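Local coordinates for protein suppressor of fused homolog (Drosophila melanogaster, PDB 6LPH) that probably binds and sequesters DNA-binding transcription factors, recognising nuclear localization sequences, and is represented here by its N-terminal part, at residues 77-82 against 98-103; 104-109 against 194-199; 198-203 against 234-239. All blocks are in the same frame, centred on the assembly; numbering follows the deposited sequence.

Contact 1: 77-82 against 98-103; sequences FGLSDL and SGMGFE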
loop_
_atom_site.group_PDB
_atom_site.type_symbol
_atom_site.label_atom_id
_atom_site.label_comp_id
_atom_site.label_asym_id
_atom_site.label_seq_id
_atom_site.Cartn_x
_atom_site.Cartn_y
_atom_site.Cartn_z
ATOM N N PHE A 77 -8.749 0.255 -3.526
ATOM C CA PHE A 77 -10.000 0.918 -3.927
ATOM C C PHE A 77 -11.045 0.500 -2.923
ATOM O O PHE A 77 -11.384 -0.704 -2.839
ATOM C CB PHE A 77 -10.480 0.432 -5.294
ATOM C CG PHE A 77 -9.523 0.698 -6.425
ATOM C CD1 PHE A 77 -8.409 -0.127 -6.631
ATOM C CD2 PHE A 77 -9.777 1.722 -7.340
ATOM C CE1 PHE A 77 -7.539 0.095 -7.694
ATOM C CE2 PHE A 77 -8.913 1.929 -8.414
ATOM C CZ PHE A 77 -7.789 1.118 -8.590
ATOM N N GLY A 78 -11.571 1.478 -2.185
ATOM C CA GLY A 78 -12.652 1.234 -1.245
ATOM C C GLY A 78 -12.705 2.157 -0.046
ATOM O O GLY A 78 -13.772 2.306 0.531
ATOM N N LEU A 79 -11.565 2.742 0.357
ATOM C CA LEU A 79 -11.537 3.715 1.475
ATOM C C LEU A 79 -12.110 5.061 1.037
ATOM O O LEU A 79 -12.673 5.801 1.854
ATOM C CB LEU A 79 -10.106 3.879 2.061
ATOM C CG LEU A 79 -9.616 2.588 2.762
ATOM C CD1 LEU A 79 -8.124 2.626 2.966
ATOM C CD2 LEU A 79 -10.263 2.560 4.121
ATOM N N SER A 80 -11.968 5.363 -0.246
ATOM C CA SER A 80 -12.642 6.533 -0.836
ATOM C C SER A 80 -14.030 6.117 -1.361
ATOM O O SER A 80 -14.384 4.923 -1.338
ATOM C CB SER A 80 -11.784 7.131 -1.948
ATOM O OG SER A 80 -11.734 6.252 -3.059
ATOM N N ASP A 81 -14.824 7.092 -1.802
ATOM C CA ASP A 81 -16.179 6.798 -2.247
ATOM C C ASP A 81 -16.160 6.424 -3.731
ATOM O O ASP A 81 -16.247 7.304 -4.599
ATOM C CB ASP A 81 -17.104 8.000 -1.987
ATOM C CG ASP A 81 -18.541 7.743 -2.409
ATOM O OD1 ASP A 81 -19.362 8.680 -2.329
ATOM O OD2 ASP A 81 -18.857 6.614 -2.844
ATOM N N LEU A 82 -16.036 5.124 -4.010
ATOM C CA LEU A 82 -16.006 4.614 -5.388
ATOM C C LEU A 82 -17.319 4.839 -6.154
ATOM O O LEU A 82 -17.319 4.963 -7.376
ATOM C CB LEU A 82 -15.729 3.105 -5.360
ATOM C CG LEU A 82 -14.405 2.661 -4.686
ATOM C CD1 LEU A 82 -14.226 1.119 -4.737
ATOM C CD2 LEU A 82 -13.210 3.387 -5.315
ATOM N N SER A 98 -13.709 12.330 -0.414
ATOM C CA SER A 98 -14.419 11.202 -1.009
ATOM C C SER A 98 -14.325 10.056 0.004
ATOM O O SER A 98 -13.236 9.545 0.225
ATOM C CB SER A 98 -13.746 10.791 -2.333
ATOM O OG SER A 98 -14.353 9.637 -2.881
ATOM N N GLY A 99 -15.436 9.678 0.637
ATOM C CA GLY A 99 -15.417 8.614 1.658
ATOM C C GLY A 99 -14.496 9.039 2.777
ATOM O O GLY A 99 -14.606 10.171 3.261
ATOM N N MET A 100 -13.571 8.158 3.165
ATOM C CA MET A 100 -12.555 8.547 4.152
ATOM C C MET A 100 -11.536 9.562 3.615
ATOM O O MET A 100 -10.795 10.150 4.390
ATOM C CB MET A 100 -11.857 7.317 4.772
ATOM C CG MET A 100 -12.842 6.422 5.514
ATOM S SD MET A 100 -12.032 5.357 6.725
ATOM C CE MET A 100 -11.917 6.477 8.133
ATOM N N GLY A 101 -11.511 9.783 2.305
ATOM C CA GLY A 101 -10.717 10.882 1.734
ATOM C C GLY A 101 -9.321 10.456 1.298
ATOM O O GLY A 101 -8.471 11.302 0.945
ATOM N N PHE A 102 -9.085 9.144 1.317
ATOM C CA PHE A 102 -7.809 8.617 0.873
ATOM C C PHE A 102 -7.924 7.167 0.383
ATOM O O PHE A 102 -8.957 6.517 0.621
ATOM C CB PHE A 102 -6.768 8.728 2.009
ATOM C CG PHE A 102 -7.015 7.777 3.151
ATOM C CD1 PHE A 102 -6.385 6.543 3.196
ATOM C CD2 PHE A 102 -7.899 8.118 4.168
ATOM C CE1 PHE A 102 -6.608 5.670 4.249
ATOM C CE2 PHE A 102 -8.136 7.242 5.208
ATOM C CZ PHE A 102 -7.496 6.022 5.247
ATOM N N GLU A 103 -6.898 6.703 -0.346
ATOM C CA GLU A 103 -6.681 5.275 -0.568
ATOM C C GLU A 103 -5.275 4.953 -0.119
ATOM O O GLU A 103 -4.431 5.849 0.008
ATOM C CB GLU A 103 -6.891 4.834 -2.042
ATOM C CG GLU A 103 -8.350 5.002 -2.549
ATOM C CD GLU A 103 -9.351 3.997 -1.990
ATOM O OE1 GLU A 103 -8.983 3.059 -1.200
ATOM O OE2 GLU A 103 -10.535 4.118 -2.389
#
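Glu103 and the chain from Gly78 to Ser80 illustrate how one buried carboxylate can organise a loop. A bend about CB-CG (chi2 -73°) carries CD toward the loop, where the carboxylate meets three successive peptide nitrogens. OE2 takes most of the load. Gly78 N reaches it at 2.8 Å along an almost straight N-H line of 178°, on the syn side. The hydroxyl of Ser80 comes in on the anti side, OG to OE2 being a short 2.5 Å. Ser80 N (2.9 Å from Glu103 OE2) drops onto the same oxygen from well above the carboxylate plane, 71° out of it. OE1 accepts from Leu79 N at 3.0 Å and has a second donor in Ser76 OG. So many donors would be expected to stabilise the charged form of this buried acid.

Beside this polar knot, Leu79 turns its side chain across the Phe102 ring: CD1 lies 3.6 Å from CE1, while CB sits over one ring face. Helix 131-146 closes over this apolar patch through Phe144 and Cys143.

The other end of the contact, at the partly exposed Gly99 and Met100, is held chiefly through the backbone. Met100 N binds Leu79 O at 2.8 Å, but the methionine side chain leads away, and its SD is no closer than 4.2 Å to Leu79 CD2. Next to it, Ser98 OG accepts from Asp81 N (2.8 Å) and is also bonded to Thr188 OG1.

Gly99 lies so close to Leu79 O and Ser80 that a beta carbon would clash there. Ser98 to Gly101 form a type II' beta turn, the positive phi of Gly99 suiting its second position, at the corner that interrupts strand 97-109 before it runs on through the central sheet.

Contact 2: 104-109 against 194-199; sequences LTFRLA and CQIVGV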
loop_
_atom_site.group_PDB
_atom_site.type_symbol
_atom_site.label_atom_id
_atom_site.label_comp_id
_atom_site.label_asym_id
_atom_site.label_seq_id
_atom_site.Cartn_x
_atom_site.Cartn_y
_atom_site.Cartn_z
ATOM N N LEU A 104 -5.041 3.658 0.130
ATOM C CA LEU A 104 -3.744 3.186 0.543
ATOM C C LEU A 104 -2.878 2.790 -0.658
ATOM O O LEU A 104 -3.380 2.169 -1.620
ATOM C CB LEU A 104 -3.908 1.938 1.407
ATOM C CG LEU A 104 -4.669 2.185 2.731
ATOM C CD1 LEU A 104 -4.982 0.866 3.424
ATOM C CD2 LEU A 104 -3.864 3.104 3.656
ATOM N N THR A 105 -1.592 3.147 -0.603
ATOM C CA THR A 105 -0.615 2.578 -1.527
ATOM C C THR A 105 0.558 1.913 -0.775
ATOM O O THR A 105 0.754 2.140 0.431
ATOM C CB THR A 105 -0.099 3.574 -2.584
ATOM O OG1 THR A 105 0.885 4.426 -2.005
ATOM C CG2 THR A 105 -1.261 4.466 -3.165
ATOM N N PHE A 106 1.324 1.090 -1.483
ATOM C CA PHE A 106 2.463 0.430 -0.841
ATOM C C PHE A 106 3.486 0.132 -1.939
ATOM O O PHE A 106 3.106 -0.203 -3.068
ATOM C CB PHE A 106 1.970 -0.828 -0.141
ATOM C CG PHE A 106 3.055 -1.644 0.564
ATOM C CD1 PHE A 106 3.844 -1.080 1.586
ATOM C CD2 PHE A 106 3.228 -2.987 0.256
ATOM C CE1 PHE A 106 4.798 -1.823 2.273
ATOM C CE2 PHE A 106 4.185 -3.770 0.964
ATOM C CZ PHE A 106 4.978 -3.177 1.954
ATOM N N ARG A 107 4.761 0.362 -1.638
ATOM C CA ARG A 107 5.838 0.065 -2.601
ATOM C C ARG A 107 6.738 -1.005 -2.024
ATOM O O ARG A 107 7.353 -0.836 -0.950
ATOM C CB ARG A 107 6.629 1.301 -2.966
ATOM C CG ARG A 107 5.743 2.348 -3.698
ATOM C CD ARG A 107 6.531 3.575 -4.085
ATOM N NE ARG A 107 5.646 4.609 -4.642
ATOM C CZ ARG A 107 5.261 4.660 -5.922
ATOM N NH1 ARG A 107 5.724 3.747 -6.812
ATOM N NH2 ARG A 107 4.459 5.649 -6.345
ATOM N N LEU A 108 6.823 -2.108 -2.731
ATOM C CA LEU A 108 7.537 -3.270 -2.177
ATOM C C LEU A 108 8.750 -3.684 -3.035
ATOM O O LEU A 108 8.598 -4.067 -4.198
ATOM C CB LEU A 108 6.557 -4.416 -1.988
ATOM C CG LEU A 108 7.199 -5.780 -1.622
ATOM C CD1 LEU A 108 7.857 -5.723 -0.252
ATOM C CD2 LEU A 108 6.137 -6.885 -1.679
ATOM N N ALA A 109 9.949 -3.607 -2.451
ATOM C CA ALA A 109 11.191 -3.902 -3.170
ATOM C C ALA A 109 11.201 -5.353 -3.634
ATOM O O ALA A 109 10.781 -6.259 -2.905
ATOM C CB ALA A 109 12.418 -3.604 -2.294
ATOM N N CYS A 194 -2.301 7.696 0.289
ATOM C CA CYS A 194 -1.490 7.562 1.491
ATOM C C CYS A 194 -0.615 6.327 1.356
ATOM O O CYS A 194 -1.099 5.181 1.428
ATOM C CB CYS A 194 -2.382 7.449 2.734
ATOM S SG CYS A 194 -3.153 9.040 3.089
ATOM N N GLN A 195 0.680 6.560 1.163
ATOM C CA GLN A 195 1.600 5.447 0.976
ATOM C C GLN A 195 2.110 4.953 2.317
ATOM O O GLN A 195 2.722 5.693 3.111
ATOM C CB GLN A 195 2.774 5.829 0.082
ATOM C CG GLN A 195 3.705 4.656 -0.228
ATOM C CD GLN A 195 4.831 5.064 -1.137
ATOM O OE1 GLN A 195 4.605 5.564 -2.250
ATOM N NE2 GLN A 195 6.057 4.877 -0.672
ATOM N N ILE A 196 1.867 3.673 2.545
ATOM C CA ILE A 196 2.316 3.008 3.746
ATOM C C ILE A 196 3.800 2.662 3.570
ATOM O O ILE A 196 4.223 2.251 2.478
ATOM C CB ILE A 196 1.372 1.806 4.004
ATOM C CG1 ILE A 196 0.220 2.223 4.924
ATOM C CG2 ILE A 196 2.018 0.685 4.767
ATOM C CD1 ILE A 196 -0.308 3.603 4.733
ATOM N N VAL A 197 4.599 2.868 4.624
ATOM C CA VAL A 197 6.061 2.580 4.594
ATOM C C VAL A 197 6.417 1.718 5.797
ATOM O O VAL A 197 6.185 2.130 6.921
ATOM C CB VAL A 197 6.909 3.883 4.629
ATOM C CG1 VAL A 197 8.425 3.605 4.567
ATOM C CG2 VAL A 197 6.512 4.803 3.503
ATOM N N GLY A 198 6.996 0.537 5.565
ATOM C CA GLY A 198 7.375 -0.328 6.682
ATOM C C GLY A 198 8.615 0.243 7.353
ATOM O O GLY A 198 9.530 0.718 6.678
ATOM N N VAL A 199 8.643 0.204 8.683
ATOM C CA VAL A 199 9.739 0.771 9.469
ATOM C C VAL A 199 10.150 -0.131 10.658
ATOM O O VAL A 199 9.371 -1.000 11.132
ATOM C CB VAL A 199 9.437 2.211 9.994
ATOM C CG1 VAL A 199 9.286 3.203 8.836
ATOM C CG2 VAL A 199 8.197 2.243 10.894
HETATM O O HOH W 1 6.342 1.604 0.947
#
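Gln195, Thr105 and Ile196 bury the most surface where strands 104-109 and 194-199 run parallel in the middle of the mixed sheet. They exemplify how a parallel pair can start in register and then separate. Thr105 sits at the join: its N donates to Cys194 O at 2.9 Å, and its carbonyl O receives Ile196 N at 2.8 Å, so one residue grips the neighbouring strand in both directions.

Thr105 and Gln195 project from the same face of the sheet, and their side chains cross at about a right angle, Thr105 OG1 touching Gln195 CB at 3.1 Å. The hydroxyl is hydrogen-bonded to Asp178 OD1, on strand 172-186. With CG anti to its backbone N (chi1 -175°), Gln195 continues as an extended chain to Arg107. There OE1 accepts from Arg107 NE at 2.8 Å, with the donor above the carbonyl plane and the amide and guanidinium turned 64° apart. Trp229 O engages the amide nitrogen, and Asp178 forms a salt bridge with Arg107 NH2; together these partners help to fix both flat groups.

Ile196 works on the other face. Its CD1 meets Leu104 CD2 at 3.7 Å, and its CG2 lies near the Phe106 ring. The edge of that ring, at CD1, also faces Ile196 O, 3.5 Å away and in the ring plane. Leu104 and Phe106 extend this layer to helix 131-146, at Ile139 and Pro132.

The strand axes diverge at 42°, and beyond Thr105 direct bonding gives way. Where a parallel ladder would next join Arg107 N to Ile196 O, a water intervenes, donating to Ile196 O at 2.7 Å and accepting a long bond from Arg107 N at 3.3 Å.

Contact 3: 198-203 against 234-239; sequences GVFDDE and MDRQMS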
loop_
_atom_site.group_PDB
_atom_site.type_symbol
_atom_site.label_atom_id
_atom_site.label_comp_id
_atom_site.label_asym_id
_atom_site.label_seq_id
_atom_site.Cartn_x
_atom_site.Cartn_y
_atom_site.Cartn_z
ATOM N N GLY A 198 6.996 0.537 5.565
ATOM C CA GLY A 198 7.375 -0.328 6.682
ATOM C C GLY A 198 8.615 0.243 7.353
ATOM O O GLY A 198 9.530 0.718 6.678
ATOM N N VAL A 199 8.643 0.204 8.683
ATOM C CA VAL A 199 9.739 0.771 9.469
ATOM C C VAL A 199 10.150 -0.131 10.658
ATOM O O VAL A 199 9.371 -1.000 11.132
ATOM C CB VAL A 199 9.437 2.211 9.994
ATOM C CG1 VAL A 199 9.286 3.203 8.836
ATOM C CG2 VAL A 199 8.197 2.243 10.894
ATOM N N PHE A 200 11.352 0.133 11.162
ATOM C CA PHE A 200 11.922 -0.550 12.338
ATOM C C PHE A 200 11.251 -0.002 13.584
ATOM O O PHE A 200 10.584 1.077 13.562
ATOM C CB PHE A 200 13.441 -0.268 12.440
ATOM C CG PHE A 200 14.301 -1.152 11.577
ATOM C CD1 PHE A 200 15.264 -1.978 12.158
ATOM C CD2 PHE A 200 14.183 -1.137 10.170
ATOM C CE1 PHE A 200 16.068 -2.794 11.361
ATOM C CE2 PHE A 200 14.984 -1.958 9.374
ATOM C CZ PHE A 200 15.920 -2.798 9.975
ATOM N N ASP A 201 11.425 -0.741 14.663
ATOM C CA ASP A 201 10.927 -0.327 15.966
ATOM C C ASP A 201 11.455 1.041 16.351
ATOM O O ASP A 201 10.676 1.854 16.837
ATOM C CB ASP A 201 11.321 -1.318 17.073
ATOM C CG ASP A 201 10.502 -2.613 17.045
ATOM O OD1 ASP A 201 9.743 -2.873 16.092
ATOM O OD2 ASP A 201 10.645 -3.406 17.999
ATOM N N ASP A 202 12.763 1.290 16.167
ATOM C CA ASP A 202 13.323 2.591 16.581
ATOM C C ASP A 202 12.814 3.737 15.697
ATOM O O ASP A 202 12.574 4.847 16.183
ATOM C CB ASP A 202 14.868 2.585 16.717
ATOM C CG ASP A 202 15.603 2.238 15.410
ATOM O OD1 ASP A 202 14.969 1.756 14.450
ATOM O OD2 ASP A 202 16.840 2.425 15.352
ATOM N N GLU A 203 12.615 3.450 14.410
ATOM C CA GLU A 203 12.037 4.435 13.479
ATOM C C GLU A 203 10.612 4.817 13.919
ATOM O O GLU A 203 10.227 6.011 13.926
ATOM C CB GLU A 203 12.070 3.891 12.035
ATOM C CG GLU A 203 13.479 3.928 11.425
ATOM C CD GLU A 203 13.734 2.957 10.273
ATOM O OE1 GLU A 203 14.905 2.913 9.821
ATOM O OE2 GLU A 203 12.805 2.251 9.806
ATOM N N MET A 234 11.546 -5.601 2.748
ATOM C CA MET A 234 11.268 -6.459 3.932
ATOM C C MET A 234 12.519 -7.134 4.501
ATOM O O MET A 234 12.507 -7.597 5.644
ATOM C CB MET A 234 10.176 -7.496 3.628
ATOM C CG MET A 234 8.840 -6.857 3.196
ATOM S SD MET A 234 8.096 -5.778 4.472
ATOM C CE MET A 234 7.757 -7.013 5.728
ATOM N N ASP A 235 13.586 -7.161 3.707
ATOM C CA ASP A 235 14.847 -7.780 4.115
ATOM C C ASP A 235 15.831 -6.750 4.665
ATOM O O ASP A 235 16.999 -7.081 4.905
ATOM C CB ASP A 235 15.504 -8.494 2.910
ATOM C CG ASP A 235 14.646 -9.605 2.351
ATOM O OD1 ASP A 235 14.100 -10.399 3.153
ATOM O OD2 ASP A 235 14.525 -9.698 1.109
ATOM N N ARG A 236 15.384 -5.508 4.846
ATOM C CA ARG A 236 16.285 -4.473 5.384
ATOM C C ARG A 236 16.843 -4.879 6.745
ATOM O O ARG A 236 16.101 -5.318 7.623
ATOM C CB ARG A 236 15.594 -3.112 5.525
ATOM C CG ARG A 236 16.595 -2.025 5.290
ATOM C CD ARG A 236 16.278 -0.609 5.715
ATOM N NE ARG A 236 14.891 -0.191 5.937
ATOM C CZ ARG A 236 14.569 0.619 6.958
ATOM N NH1 ARG A 236 13.327 1.051 7.160
ATOM N NH2 ARG A 236 15.524 0.997 7.814
ATOM N N GLN A 237 18.131 -4.664 6.936
ATOM C CA GLN A 237 18.810 -5.231 8.111
ATOM C C GLN A 237 19.076 -4.223 9.207
ATOM O O GLN A 237 19.177 -4.598 10.366
ATOM C CB GLN A 237 20.108 -5.946 7.716
ATOM C CG GLN A 237 19.923 -7.329 7.072
ATOM C CD GLN A 237 18.955 -8.229 7.828
ATOM O OE1 GLN A 237 17.976 -8.710 7.266
ATOM N NE2 GLN A 237 19.207 -8.437 9.117
ATOM N N MET A 238 19.159 -2.946 8.842
ATOM C CA MET A 238 19.564 -1.896 9.782
ATOM C C MET A 238 18.643 -0.701 9.634
ATOM O O MET A 238 18.202 -0.415 8.520
ATOM C CB MET A 238 21.020 -1.474 9.528
ATOM C CG MET A 238 22.050 -2.454 10.106
ATOM S SD MET A 238 23.768 -2.108 9.674
ATOM C CE MET A 238 24.112 -0.662 10.672
ATOM N N SER A 239 18.345 -0.022 10.750
ATOM C CA SER A 239 17.499 1.165 10.718
ATOM C C SER A 239 18.309 2.335 10.253
ATOM O O SER A 239 19.553 2.291 10.218
ATOM C CB SER A 239 16.922 1.488 12.098
ATOM O OG SER A 239 17.929 1.994 12.953
HETATM O O HOH W 2 11.427 1.266 4.887
#
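A nearly eclipsed torsion about CG-CD of Arg236 (chi3 -20°) folds NE back, and an extended Glu203 (chi2 157°) reaches out to meet the guanidinium tip to tip. The result is an end-on, two-nitrogen salt bridge at the N-terminus of helix 201-219. Arg236 NH2 binds Glu203 OE1 at 2.8 Å, NH1 binds OE2 at 3.0 Å, both through syn lone pairs, and the two planes are nearly coplanar. The same carboxylate serves two helix starts: OE2 takes the N of the N-cap residue Phe200 at 2.9 Å, and OE1 also accepts Val240 N, at the start of helix 240-243. NH2 has a further acceptor in Met238 O, while a water bridges NH1 to Gly198 O.

Phe200 packs against this network. CE2 lies over one face of the guanidinium, 3.4 Å from Arg236 NH2, with the ring tilted 42° against it. Over one face of the phenyl ring comes Ser239, its CB 4.1 Å from the Phe200 centroid in a CH-pi contact. Ser239, N-cap of helix 240-243, ties the two helix starts together: its OG donates to the syn lone pair of Asp202 OD2 at 2.7 Å.

In the fold
The three contacts lie along strands 97-109 and 189-199, neighbours in the mixed sheet; in sequence contact 1 closes before contact 2 opens, and contact 3 begins where contact 2 ends. Contacts 1 and 2 share strand 97-109 and have centres about 17 Å apart; Glu103 O probably bonds to Cys194 N, and Leu79 packs on Leu104. Contacts 2 and 3 share Gly198 and Val199, their centres about 13 Å apart, with Leu108 touching Met234. Contacts 1 and 3 have centres about 29 Å apart, on opposite sides of the chain's centre, without touching. Two neighbouring strands therefore connect a turn and its bonded loop at one end of this SUFU-family region to paired helix starts at the other.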